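Local coordinates for protein purine nucleoside phosphorylase (Caulobacter vibrioides, PDB 1XFJ) that probably acts as a purine nucleoside phosphorylase of the YfiH/LACC1 family, splitting inosine and methylthioadenosine with phosphate, and probably also deaminates adenosine, at residues 45-48 / 49-53. Sequence-based numbering, arbitrary orientation.
Sequences SQDE and PADVE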
loop_
_atom_site.group_PDB
_atom_site.type_symbol
_atom_site.label_atom_id
_atom_site.label_comp_id
_atom_site.label_asym_id
_atom_site.label_seq_id
_atom_site.Cartn_x
_atom_site.Cartn_y
_atom_site.Cartn_z
ATOM N N SER A 45 -11.376 6.276 -9.810
ATOM C CA SER A 45 -10.779 7.407 -10.518
ATOM C C SER A 45 -11.664 7.859 -11.672
ATOM O O SER A 45 -12.719 7.275 -11.924
ATOM C CB SER A 45 -9.395 7.029 -11.053
ATOM O OG SER A 45 -9.496 6.129 -12.144
ATOM N N GLN A 46 -11.227 8.897 -12.377
ATOM C CA GLN A 46 -11.981 9.435 -13.502
ATOM C C GLN A 46 -11.463 8.929 -14.848
ATOM O O GLN A 46 -11.787 9.475 -15.902
ATOM C CB GLN A 46 -11.962 10.966 -13.440
ATOM C CG GLN A 46 -12.821 11.516 -12.300
ATOM C CD GLN A 46 -12.588 12.991 -12.023
ATOM O OE1 GLN A 46 -11.581 13.373 -11.426
ATOM N NE2 GLN A 46 -13.518 13.827 -12.461
ATOM N N ASP A 47 -10.665 7.867 -14.794
ATOM C CA ASP A 47 -10.093 7.246 -15.989
ATOM C C ASP A 47 -11.194 6.418 -16.654
ATOM O O ASP A 47 -12.280 6.268 -16.093
ATOM C CB ASP A 47 -8.930 6.339 -15.561
ATOM C CG ASP A 47 -8.129 5.792 -16.732
ATOM O OD1 ASP A 47 -8.371 6.193 -17.887
ATOM O OD2 ASP A 47 -7.238 4.952 -16.482
ATOM N N GLU A 48 -10.922 5.901 -17.852
ATOM C CA GLU A 48 -11.886 5.058 -18.559
ATOM C C GLU A 48 -12.011 3.758 -17.768
ATOM O O GLU A 48 -11.022 3.049 -17.570
ATOM C CB GLU A 48 -11.390 4.733 -19.972
ATOM C CG GLU A 48 -11.500 5.865 -20.977
ATOM C CD GLU A 48 -12.934 6.175 -21.365
ATOM O OE1 GLU A 48 -13.829 5.339 -21.101
ATOM O OE2 GLU A 48 -13.163 7.256 -21.952
ATOM N N PRO A 49 -13.229 3.422 -17.314
ATOM C CA PRO A 49 -13.464 2.199 -16.539
ATOM C C PRO A 49 -12.925 0.942 -17.214
ATOM O O PRO A 49 -12.336 0.081 -16.562
ATOM C CB PRO A 49 -14.986 2.166 -16.400
ATOM C CG PRO A 49 -15.353 3.614 -16.414
ATOM C CD PRO A 49 -14.492 4.148 -17.531
ATOM N N ALA A 50 -13.127 0.842 -18.523
ATOM C CA ALA A 50 -12.666 -0.325 -19.266
ATOM C C ALA A 50 -11.151 -0.469 -19.214
ATOM O O ALA A 50 -10.633 -1.580 -19.113
ATOM C CB ALA A 50 -13.135 -0.241 -20.717
ATOM N N ASP A 51 -10.438 0.651 -19.297
ATOM C CA ASP A 51 -8.981 0.603 -19.245
ATOM C C ASP A 51 -8.550 0.161 -17.846
ATOM O O ASP A 51 -7.644 -0.661 -17.698
ATOM C CB ASP A 51 -8.367 1.974 -19.586
ATOM C CG ASP A 51 -8.420 2.293 -21.081
ATOM O OD1 ASP A 51 -8.628 1.366 -21.893
ATOM O OD2 ASP A 51 -8.238 3.473 -21.451
ATOM N N VAL A 52 -9.205 0.708 -16.823
ATOM C CA VAL A 52 -8.890 0.347 -15.444
ATOM C C VAL A 52 -9.058 -1.158 -15.267
ATOM O O VAL A 52 -8.228 -1.816 -14.647
ATOM C CB VAL A 52 -9.810 1.077 -14.443
ATOM C CG1 VAL A 52 -9.584 0.538 -13.039
ATOM C CG2 VAL A 52 -9.536 2.581 -14.486
ATOM N N GLU A 53 -10.134 -1.708 -15.817
ATOM C CA GLU A 53 -10.362 -3.142 -15.709
ATOM C C GLU A 53 -9.280 -3.940 -16.430
ATOM O O GLU A 53 -8.870 -5.006 -15.961
ATOM C CB GLU A 53 -11.741 -3.500 -16.261
ATOM C CG GLU A 53 -12.869 -3.031 -15.358
ATOM C CD GLU A 53 -12.724 -3.566 -13.941
ATOM O OE1 GLU A 53 -12.720 -4.804 -13.769
ATOM O OE2 GLU A 53 -12.610 -2.751 -13.000
HETATM O O HOH W 1 -7.369 5.823 -20.295
HETATM O O HOH W 2 -14.182 2.689 -20.622
#
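The carbonyl oxygen of Glu48 receives two amides from the first turn of helix 49-62: Val52 N, 3.1 Å from Glu48 O and nearly straight at 165°, and Asp51 N, whose bond is weak. Glu48 is thus the N-cap residue, and Pro49 suits the position after it, since its ring fixes phi near the helical value and a first-turn residue needs no N-H for the helix ladder. The amide at Ala50 N is met instead by a water that also donates to Glu48 OE1; the glutamate chain, bent at chi2 (-70°), carries its carboxylate to that water.

Asp47 turns back on its own chain. Its OD1 accepts Glu48 N at 2.6 Å, approached from above the carboxylate plane, while OD2 is held by Ser32 and Asn40. With CG anti to the backbone N (chi1 -172°), this carboxylate also lies against the CG2 methyl of Val52, 3.9 Å from Asp47 OD2. A second water donates to both Asp47 OD1 and Asp51 OD2, bridging the two carboxylates.

The two aspartate oxygens, OD1 of Asp47 and OD2 of Asp51, stand 4.5 Å apart; the shared water and the positive end of the helix dipole probably ease their repulsion.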